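Long-range contacts in aminopeptidase YwaD (Bacillus subtilis, PDB 6HC6), which hydrolyses N-terminal amino acids from peptides as a secreted, monomeric aminopeptidase of the M28 family that binds two zinc ions: residues Val325-Glu330 with Glu397-Thr402; Trp329-Glu334 with Trp388-Thr393; Pro258-Asn263 with Pro403-Glu408. One frame throughout, in Å; residues are numbered along the deposited sequence.

Contact 1: Val325-Glu330 with Glu397-Thr402; sequences VGTSWE and EPWYHT. With ZN (zinc ion), chain E.
In Trp-329, CG stands anti to the backbone N (chi1 -171°), which carries it toward Pro-398; in Trp-399, CG is anti to the carbonyl carbon (chi1 -49°) and heads toward Trp-329. The two indoles form a T-shaped pair. The edge of Trp-329 is turned to the face of Trp-399, its five-membered ring centroid 5.3 Å from that of the Trp-399 six-membered ring and the planes at 79°. Trp-399 CZ3 also lies 3.6 Å from Trp-329 CB. Two CH-pi contacts share one face of the Trp-329 indole: Pro-398 CD is 3.5 Å from the five-membered ring centroid, and Glu-397 CA is 4.0 Å from that of the six-membered ring. Thr-327 and Glu-397 run alongside in opposing senses, Thr-327 OG1 coming 3.6 Å from Glu-397 CB. The same OG1 accepts from Trp-329 N at 3.1 Å, an ST turn that ties the hydroxyl to the tryptophan backbone. A water 2.6 Å from Thr-327 OG1 reaches Glu-397 OE1 only weakly; that oxygen has its stronger partner in Asn-261 ND2. Further along, His-401 NE2 binds a zinc ion at 2.1 Å, a site completed by Asp-262, Glu-295, Glu-452 and a water. The contact joins the loop between strands 316-322 and 334-339 to the loop between strand 382-389 and helix 412-430, with Thr-327 resting on Asn-261 of helix 260-277.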
loop_
_atom_site.group_PDB
_atom_site.type_symbol
_atom_site.label_atom_id
_atom_site.label_comp_id
_atom_site.label_asym_id
_atom_site.label_seq_id
_atom_site.Cartn_x
_atom_site.Cartn_y
_atom_site.Cartn_z
ATOM N N VAL A 325 0.211 -10.427 5.370
ATOM C CA VAL A 325 0.698 -11.739 5.757
ATOM C C VAL A 325 -0.084 -12.312 6.936
ATOM O O VAL A 325 0.394 -13.212 7.598
ATOM C CB VAL A 325 2.207 -11.692 6.069
ATOM C CG1 VAL A 325 3.008 -11.514 4.779
ATOM C CG2 VAL A 325 2.515 -10.578 7.073
ATOM N N GLY A 326 -1.296 -11.825 7.195
ATOM C CA GLY A 326 -2.025 -12.377 8.322
ATOM C C GLY A 326 -3.517 -12.607 8.181
ATOM O O GLY A 326 -4.206 -12.740 9.200
ATOM N N THR A 327 -4.054 -12.679 6.966
ATOM C CA THR A 327 -5.506 -12.746 6.859
ATOM C C THR A 327 -6.018 -14.060 7.430
ATOM O O THR A 327 -5.353 -15.098 7.344
ATOM C CB THR A 327 -5.977 -12.597 5.414
ATOM O OG1 THR A 327 -7.407 -12.518 5.404
ATOM C CG2 THR A 327 -5.569 -13.802 4.580
ATOM N N SER A 328 -7.189 -13.993 8.067
ATOM C CA SER A 328 -7.901 -15.191 8.496
ATOM C C SER A 328 -8.729 -15.799 7.379
ATOM O O SER A 328 -9.271 -16.896 7.567
ATOM C CB SER A 328 -8.848 -14.887 9.659
ATOM O OG SER A 328 -9.823 -13.936 9.262
ATOM N N TRP A 329 -8.846 -15.112 6.238
ATOM C CA TRP A 329 -9.682 -15.586 5.137
ATOM C C TRP A 329 -9.331 -17.024 4.807
ATOM O O TRP A 329 -8.194 -17.324 4.444
ATOM C CB TRP A 329 -9.487 -14.699 3.904
ATOM C CG TRP A 329 -10.475 -14.974 2.780
ATOM C CD1 TRP A 329 -11.829 -15.127 2.890
ATOM C CD2 TRP A 329 -10.169 -15.121 1.387
ATOM N NE1 TRP A 329 -12.384 -15.357 1.651
ATOM C CE2 TRP A 329 -11.384 -15.356 0.713
ATOM C CE3 TRP A 329 -8.986 -15.058 0.643
ATOM C CZ2 TRP A 329 -11.448 -15.546 -0.669
ATOM C CZ3 TRP A 329 -9.050 -15.257 -0.734
ATOM C CH2 TRP A 329 -10.275 -15.487 -1.373
ATOM N N GLU A 330 -10.313 -17.914 4.945
ATOM C CA GLU A 330 -9.998 -19.337 4.916
ATOM C C GLU A 330 -9.346 -19.753 3.604
ATOM O O GLU A 330 -8.450 -20.607 3.604
ATOM C CB GLU A 330 -11.259 -20.154 5.186
ATOM C CG GLU A 330 -11.584 -20.280 6.666
ATOM C CD GLU A 330 -12.215 -21.616 7.011
ATOM O OE1 GLU A 330 -12.990 -22.142 6.182
ATOM O OE2 GLU A 330 -11.931 -22.143 8.110
ATOM N N GLU A 397 -8.165 -11.502 0.244
ATOM C CA GLU A 397 -9.425 -11.553 0.952
ATOM C C GLU A 397 -10.372 -10.473 0.439
ATOM O O GLU A 397 -9.936 -9.452 -0.104
ATOM C CB GLU A 397 -9.192 -11.373 2.450
ATOM C CG GLU A 397 -8.645 -10.006 2.827
ATOM C CD GLU A 397 -7.128 -9.955 2.842
ATOM O OE1 GLU A 397 -6.586 -9.033 3.490
ATOM O OE2 GLU A 397 -6.475 -10.821 2.206
ATOM N N PRO A 398 -11.684 -10.683 0.595
ATOM C CA PRO A 398 -12.649 -9.659 0.176
ATOM C C PRO A 398 -12.601 -8.402 1.029
ATOM O O PRO A 398 -13.170 -7.381 0.628
ATOM C CB PRO A 398 -14.000 -10.372 0.313
ATOM C CG PRO A 398 -13.758 -11.468 1.300
ATOM C CD PRO A 398 -12.351 -11.923 1.042
ATOM N N TRP A 399 -11.926 -8.441 2.171
ATOM C CA TRP A 399 -11.929 -7.319 3.102
ATOM C C TRP A 399 -10.880 -6.269 2.769
ATOM O O TRP A 399 -10.907 -5.178 3.352
ATOM C CB TRP A 399 -11.725 -7.855 4.521
ATOM C CG TRP A 399 -12.655 -9.005 4.793
ATOM C CD1 TRP A 399 -14.015 -9.013 4.633
ATOM C CD2 TRP A 399 -12.300 -10.315 5.244
ATOM N NE1 TRP A 399 -14.525 -10.244 4.968
ATOM C CE2 TRP A 399 -13.492 -11.061 5.346
ATOM C CE3 TRP A 399 -11.092 -10.929 5.580
ATOM C CZ2 TRP A 399 -13.506 -12.387 5.769
ATOM C CZ3 TRP A 399 -11.110 -12.237 5.999
ATOM C CH2 TRP A 399 -12.306 -12.955 6.091
ATOM N N TYR A 400 -9.976 -6.577 1.841
ATOM C CA TYR A 400 -8.892 -5.690 1.443
ATOM C C TYR A 400 -9.422 -4.311 1.060
ATOM O O TYR A 400 -10.393 -4.191 0.300
ATOM C CB TYR A 400 -8.164 -6.370 0.272
ATOM C CG TYR A 400 -7.289 -5.533 -0.624
ATOM C CD1 TYR A 400 -5.966 -5.273 -0.293
ATOM C CD2 TYR A 400 -7.771 -5.059 -1.842
ATOM C CE1 TYR A 400 -5.157 -4.542 -1.137
ATOM C CE2 TYR A 400 -6.970 -4.319 -2.688
ATOM C CZ TYR A 400 -5.662 -4.063 -2.329
ATOM O OH TYR A 400 -4.842 -3.328 -3.155
ATOM N N HIS A 401 -8.809 -3.275 1.643
ATOM C CA HIS A 401 -9.139 -1.875 1.356
ATOM C C HIS A 401 -10.575 -1.515 1.739
ATOM O O HIS A 401 -11.180 -0.615 1.141
ATOM C CB HIS A 401 -8.865 -1.542 -0.116
ATOM C CG HIS A 401 -7.409 -1.347 -0.422
ATOM N ND1 HIS A 401 -6.963 -0.810 -1.613
ATOM C CD2 HIS A 401 -6.301 -1.610 0.312
ATOM C CE1 HIS A 401 -5.642 -0.749 -1.597
ATOM N NE2 HIS A 401 -5.217 -1.240 -0.446
ATOM N N THR A 402 -11.132 -2.178 2.747
ATOM C CA THR A 402 -12.465 -1.890 3.261
ATOM C C THR A 402 -12.391 -1.707 4.769
ATOM O O THR A 402 -11.386 -2.053 5.400
ATOM C CB THR A 402 -13.470 -3.011 2.944
ATOM O OG1 THR A 402 -13.281 -4.087 3.865
ATOM C CG2 THR A 402 -13.339 -3.525 1.502
HETATM ZN ZN ZN E . -3.153 -1.450 0.013
HETATM O O HOH W 1 -7.809 -10.051 6.223
HETATM O O HOH W 2 -0.880 -1.834 0.056
#

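Contact 2: Trp329-Glu334 with Trp388-Thr393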
loop_
_atom_site.group_PDB
_atom_site.type_symbol
_atom_site.label_atom_id
_atom_site.label_comp_id
_atom_site.label_asym_id
_atom_site.label_seq_id
_atom_site.Cartn_x
_atom_site.Cartn_y
_atom_site.Cartn_z
ATOM N N TRP A 329 -8.846 -15.112 6.238
ATOM C CA TRP A 329 -9.682 -15.586 5.137
ATOM C C TRP A 329 -9.331 -17.024 4.807
ATOM O O TRP A 329 -8.194 -17.324 4.444
ATOM C CB TRP A 329 -9.487 -14.699 3.904
ATOM C CG TRP A 329 -10.475 -14.974 2.780
ATOM C CD1 TRP A 329 -11.829 -15.127 2.890
ATOM C CD2 TRP A 329 -10.169 -15.121 1.387
ATOM N NE1 TRP A 329 -12.384 -15.357 1.651
ATOM C CE2 TRP A 329 -11.384 -15.356 0.713
ATOM C CE3 TRP A 329 -8.986 -15.058 0.643
ATOM C CZ2 TRP A 329 -11.448 -15.546 -0.669
ATOM C CZ3 TRP A 329 -9.050 -15.257 -0.734
ATOM C CH2 TRP A 329 -10.275 -15.487 -1.373
ATOM N N GLU A 330 -10.313 -17.914 4.945
ATOM C CA GLU A 330 -9.998 -19.337 4.916
ATOM C C GLU A 330 -9.346 -19.753 3.604
ATOM O O GLU A 330 -8.450 -20.607 3.604
ATOM C CB GLU A 330 -11.259 -20.154 5.186
ATOM C CG GLU A 330 -11.584 -20.280 6.666
ATOM C CD GLU A 330 -12.215 -21.616 7.011
ATOM O OE1 GLU A 330 -12.990 -22.142 6.182
ATOM O OE2 GLU A 330 -11.931 -22.143 8.110
ATOM N N LYS A 331 -9.733 -19.138 2.485
ATOM C CA LYS A 331 -9.205 -19.571 1.195
ATOM C C LYS A 331 -7.745 -19.191 0.958
ATOM O O LYS A 331 -7.120 -19.759 0.055
ATOM C CB LYS A 331 -10.068 -19.005 0.083
ATOM C CG LYS A 331 -11.453 -19.642 0.105
ATOM C CD LYS A 331 -12.403 -19.010 -0.879
ATOM C CE LYS A 331 -11.936 -19.225 -2.297
ATOM N NZ LYS A 331 -13.011 -19.860 -3.129
ATOM N N ALA A 332 -7.186 -18.254 1.729
ATOM C CA ALA A 332 -5.865 -17.697 1.417
ATOM C C ALA A 332 -4.770 -18.541 2.070
ATOM O O ALA A 332 -4.028 -18.100 2.948
ATOM C CB ALA A 332 -5.777 -16.240 1.858
ATOM N N SER A 333 -4.660 -19.770 1.573
ATOM C CA SER A 333 -3.833 -20.814 2.160
ATOM C C SER A 333 -2.432 -20.878 1.569
ATOM O O SER A 333 -1.600 -21.644 2.072
ATOM C CB SER A 333 -4.521 -22.173 1.968
ATOM O OG SER A 333 -4.500 -22.534 0.604
ATOM N N GLU A 334 -2.150 -20.116 0.515
ATOM C CA GLU A 334 -0.873 -20.175 -0.185
ATOM C C GLU A 334 -0.081 -18.909 0.100
ATOM O O GLU A 334 -0.622 -17.805 0.013
ATOM C CB GLU A 334 -1.094 -20.334 -1.693
ATOM C CG GLU A 334 0.153 -20.666 -2.491
ATOM C CD GLU A 334 0.550 -22.142 -2.393
ATOM O OE1 GLU A 334 1.588 -22.521 -2.985
ATOM O OE2 GLU A 334 -0.172 -22.924 -1.745
ATOM N N TRP A 388 -0.266 -13.687 1.490
ATOM C CA TRP A 388 -1.111 -14.872 1.367
ATOM C C TRP A 388 -2.094 -14.690 0.222
ATOM O O TRP A 388 -2.562 -13.580 -0.051
ATOM C CB TRP A 388 -1.910 -15.161 2.643
ATOM C CG TRP A 388 -1.117 -15.551 3.840
ATOM C CD1 TRP A 388 -0.814 -14.754 4.922
ATOM C CD2 TRP A 388 -0.546 -16.831 4.112
ATOM N NE1 TRP A 388 -0.072 -15.471 5.842
ATOM C CE2 TRP A 388 0.104 -16.746 5.366
ATOM C CE3 TRP A 388 -0.513 -18.042 3.416
ATOM C CZ2 TRP A 388 0.772 -17.831 5.933
ATOM C CZ3 TRP A 388 0.152 -19.121 3.984
ATOM C CH2 TRP A 388 0.786 -19.005 5.226
ATOM N N GLY A 389 -2.435 -15.798 -0.431
ATOM C CA GLY A 389 -3.387 -15.740 -1.520
ATOM C C GLY A 389 -4.124 -17.052 -1.679
ATOM O O GLY A 389 -3.693 -18.098 -1.186
ATOM N N ASP A 390 -5.268 -16.970 -2.340
ATOM C CA ASP A 390 -6.013 -18.161 -2.724
ATOM C C ASP A 390 -5.124 -19.037 -3.602
ATOM O O ASP A 390 -4.737 -18.595 -4.693
ATOM C CB ASP A 390 -7.276 -17.736 -3.481
ATOM C CG ASP A 390 -8.172 -18.882 -3.839
ATOM O OD1 ASP A 390 -7.706 -20.032 -3.869
ATOM O OD2 ASP A 390 -9.365 -18.614 -4.123
ATOM N N PRO A 391 -4.799 -20.276 -3.195
ATOM C CA PRO A 391 -3.913 -21.098 -4.034
ATOM C C PRO A 391 -4.470 -21.344 -5.419
ATOM O O PRO A 391 -3.694 -21.594 -6.349
ATOM C CB PRO A 391 -3.790 -22.405 -3.238
ATOM C CG PRO A 391 -5.076 -22.505 -2.523
ATOM C CD PRO A 391 -5.391 -21.074 -2.108
ATOM N N GLU A 392 -5.796 -21.295 -5.580
ATOM C CA GLU A 392 -6.394 -21.493 -6.897
ATOM C C GLU A 392 -6.077 -20.323 -7.817
ATOM O O GLU A 392 -5.680 -20.516 -8.971
ATOM C CB GLU A 392 -7.913 -21.677 -6.782
ATOM C CG GLU A 392 -8.348 -22.956 -6.086
ATOM C CD GLU A 392 -9.826 -23.270 -6.262
ATOM O OE1 GLU A 392 -10.213 -24.418 -5.979
ATOM O OE2 GLU A 392 -10.607 -22.373 -6.658
ATOM N N THR A 393 -6.242 -19.095 -7.317
ATOM C CA THR A 393 -6.297 -17.917 -8.170
ATOM C C THR A 393 -5.357 -16.795 -7.770
ATOM O O THR A 393 -5.301 -15.795 -8.493
ATOM C CB THR A 393 -7.711 -17.323 -8.180
ATOM O OG1 THR A 393 -7.982 -16.789 -6.875
ATOM C CG2 THR A 393 -8.743 -18.371 -8.539
HETATM O O HOH W 3 -11.207 -20.010 -5.173
#
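Trp-329 CZ3 lies 4.1 Å from Asp-390 CB, the indole and carboxylate planes steeply inclined at 78°. Lys-331 lies beside Asp-390, pointing the same way; a bend at chi3 (64°) puts CE 3.2 Å from Asp-390 OD2. The salt bridge is long, NZ to OD2 4.0 Å; a water accepts from NZ and donates to OD2 and Glu-392 OE2. Asp-390 OD1 accepts from Glu-392 N in an Asx turn, the N-H coming from above the carboxylate plane (43° out). An alanine in place of Asp-390 would probably leave the Lys-331 ammonium and the water without a mate and free the turn at Glu-392 to shift. Ala-332, centre of an inverse gamma turn, packs CB on the Gly-389 backbone. Ser-333 OG lies 3.2 Å from Pro-391 CG. Gly-389 pairs with both Ser-333 and Glu-334 in a classic beta bulge. Glu-334 N donates to Gly-389 O (3.1 Å) and Gly-389 N to Glu-334 O (2.7 Å), an antiparallel hydrogen-bonded pair. Glu-334 CB packs on Pro-391 CB (3.7 Å), while OE1 is hydrogen-bonded to Ser-364. Backbone bonds thus hold the strand end, while one water links the lysine to both carboxylates, whose negative charge the nearby ammonium would probably offset in part.

Contact 3: Pro258-Asn263 with Pro403-Glu408. With ZN (zinc ion), chain D; ZN (zinc ion), chain E.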
loop_
_atom_site.group_PDB
_atom_site.type_symbol
_atom_site.label_atom_id
_atom_site.label_comp_id
_atom_site.label_asym_id
_atom_site.label_seq_id
_atom_site.Cartn_x
_atom_site.Cartn_y
_atom_site.Cartn_z
ATOM N N PRO A 258 -9.068 0.054 8.867
ATOM C CA PRO A 258 -8.119 -0.118 9.975
ATOM C C PRO A 258 -6.797 -0.708 9.534
ATOM O O PRO A 258 -5.836 -0.654 10.309
ATOM C CB PRO A 258 -8.844 -1.068 10.940
ATOM C CG PRO A 258 -10.322 -1.007 10.533
ATOM C CD PRO A 258 -10.309 -0.718 9.054
ATOM N N GLY A 259 -6.723 -1.285 8.336
ATOM C CA GLY A 259 -5.435 -1.759 7.841
ATOM C C GLY A 259 -4.811 -2.823 8.719
ATOM O O GLY A 259 -3.587 -2.842 8.909
ATOM N N ALA A 260 -5.633 -3.689 9.298
ATOM C CA ALA A 260 -5.085 -4.758 10.125
ATOM C C ALA A 260 -4.202 -5.678 9.296
ATOM O O ALA A 260 -3.036 -5.917 9.645
ATOM C CB ALA A 260 -6.214 -5.535 10.792
ATOM N N ASN A 261 -4.731 -6.190 8.177
ATOM C CA ASN A 261 -3.913 -7.028 7.310
ATOM C C ASN A 261 -3.100 -6.242 6.276
ATOM O O ASN A 261 -1.957 -6.618 5.979
ATOM C CB ASN A 261 -4.782 -8.061 6.584
ATOM C CG ASN A 261 -3.941 -9.173 6.019
ATOM O OD1 ASN A 261 -2.989 -9.617 6.687
ATOM N ND2 ASN A 261 -4.219 -9.591 4.778
ATOM N N ASP A 262 -3.668 -5.179 5.691
ATOM C CA ASP A 262 -2.957 -4.305 4.745
ATOM C C ASP A 262 -2.714 -2.951 5.415
ATOM O O ASP A 262 -3.515 -2.034 5.252
ATOM C CB ASP A 262 -3.791 -4.115 3.449
ATOM C CG ASP A 262 -3.008 -3.427 2.352
ATOM O OD1 ASP A 262 -1.754 -3.445 2.430
ATOM O OD2 ASP A 262 -3.641 -2.864 1.413
ATOM N N ASN A 263 -1.594 -2.796 6.136
ATOM C CA ASN A 263 -0.535 -3.784 6.276
ATOM C C ASN A 263 -0.002 -3.773 7.704
ATOM O O ASN A 263 1.201 -3.815 7.936
ATOM C CB ASN A 263 0.594 -3.494 5.280
ATOM C CG ASN A 263 1.667 -4.571 5.295
ATOM O OD1 ASN A 263 1.372 -5.739 5.539
ATOM N ND2 ASN A 263 2.913 -4.181 5.027
ATOM N N PRO A 403 -13.447 -1.164 5.385
ATOM C CA PRO A 403 -13.480 -1.116 6.857
ATOM C C PRO A 403 -13.398 -2.485 7.497
ATOM O O PRO A 403 -13.127 -2.576 8.700
ATOM C CB PRO A 403 -14.825 -0.437 7.158
ATOM C CG PRO A 403 -15.107 0.379 5.953
ATOM C CD PRO A 403 -14.565 -0.401 4.792
ATOM N N GLU A 404 -13.634 -3.553 6.741
ATOM C CA GLU A 404 -13.543 -4.892 7.311
ATOM C C GLU A 404 -12.122 -5.445 7.317
ATOM O O GLU A 404 -11.934 -6.592 7.735
ATOM C CB GLU A 404 -14.476 -5.853 6.560
ATOM C CG GLU A 404 -15.938 -5.450 6.621
ATOM C CD GLU A 404 -16.549 -5.670 7.987
ATOM O OE1 GLU A 404 -17.583 -5.030 8.288
ATOM O OE2 GLU A 404 -15.998 -6.483 8.758
ATOM N N ASP A 405 -11.116 -4.680 6.870
ATOM C CA ASP A 405 -9.719 -5.076 7.056
ATOM C C ASP A 405 -9.321 -4.780 8.503
ATOM O O ASP A 405 -8.534 -3.882 8.805
ATOM C CB ASP A 405 -8.789 -4.366 6.075
ATOM C CG ASP A 405 -7.376 -4.852 6.189
ATOM O OD1 ASP A 405 -6.475 -4.225 5.602
ATOM O OD2 ASP A 405 -7.169 -5.866 6.885
ATOM N N SER A 406 -9.881 -5.577 9.406
ATOM C CA SER A 406 -9.831 -5.347 10.839
ATOM C C SER A 406 -9.193 -6.544 11.528
ATOM O O SER A 406 -9.027 -7.610 10.935
ATOM C CB SER A 406 -11.237 -5.134 11.393
ATOM O OG SER A 406 -11.980 -6.334 11.232
ATOM N N ILE A 407 -8.837 -6.361 12.803
ATOM C CA ILE A 407 -8.153 -7.438 13.511
ATOM C C ILE A 407 -9.047 -8.657 13.685
ATOM O O ILE A 407 -8.535 -9.774 13.840
ATOM C CB ILE A 407 -7.606 -6.915 14.852
ATOM C CG1 ILE A 407 -6.398 -7.755 15.278
ATOM C CG2 ILE A 407 -8.692 -6.895 15.924
ATOM C CD1 ILE A 407 -5.643 -7.183 16.454
ATOM N N GLU A 408 -10.375 -8.479 13.636
ATOM C CA GLU A 408 -11.278 -9.618 13.637
ATOM C C GLU A 408 -10.940 -10.599 12.518
ATOM O O GLU A 408 -11.207 -11.799 12.637
ATOM C CB GLU A 408 -12.740 -9.127 13.522
ATOM C CG GLU A 408 -13.725 -10.174 13.070
ATOM C CD GLU A 408 -15.165 -9.681 13.095
ATOM O OE1 GLU A 408 -16.067 -10.516 13.309
ATOM O OE2 GLU A 408 -15.393 -8.469 12.892
HETATM ZN ZN ZN D . -0.130 -3.361 1.230
HETATM ZN ZN ZN E . -3.153 -1.450 0.013
HETATM O O HOH W 4 -0.880 -4.357 -0.331
HETATM O O HOH W 2 -0.880 -1.834 0.056
#
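Asp-405 grips the start of helix 260-277 with three bonds to successive backbone N-H groups. Its carbonyl O takes Ala-260 N at 2.9 Å, the donor standing above the carbonyl plane. Its carboxylate, with CG anti to the backbone N (chi1 -175°), splits between two more: OD2 accepts from Asn-261 N at 2.8 Å, on the syn side, and OD1 receives Asp-262 N at 3.0 Å on its syn lone pair. The positive end of the helix would probably favour a charged Asp-405. Packing is close here too, with Ala-260 CB 3.2 Å from Ser-406 C and the Pro-258 ring laid against carbonyl oxygens, CD 3.4 Å from Pro-403 O and CB 3.5 Å from Asp-405 O. Gly-259 holds the N-cap position, and the first turn carries the zinc-bridging aspartate of the M28 family. Asp-262 OD1 and OD2 each bind one zinc ion at 2.0 Å, and a cis peptide follows it, as in related di-zinc aminopeptidases. Asp-405 is therefore a second-shell residue that holds the backbone of this metal ligand. The looser, partly exposed side belongs to Pro-403 and Ser-406, whose CB atoms point away from the helix start, and to Ile-407, which touches Tyr-49, Ser-53 and Glu-57 of helix 45-59.

From the N terminus the chain first enters contact 3 at 258-263, where helix 260-277 begins, and closes that loop only at 403-408. Inside it, 325-330 opens the loop that contact 1 closes at 397-402. Contact 2 shares Trp-329 and Glu-330 with it and closes earlier, at 388-393; contacts 1 and 2 thus both nest within contact 3 and start from the same stretch. Contacts 1 and 3 meet at Asn-261, whose OD1 takes Gly-326 N, and at one zinc ion. Contacts 1 and 2 touch where Thr-327 packs on Ala-332; contacts 2 and 3 have centres about 17 Å apart. Together they run from the paired ends of strands 334-339 and 382-389 to the two-zinc site.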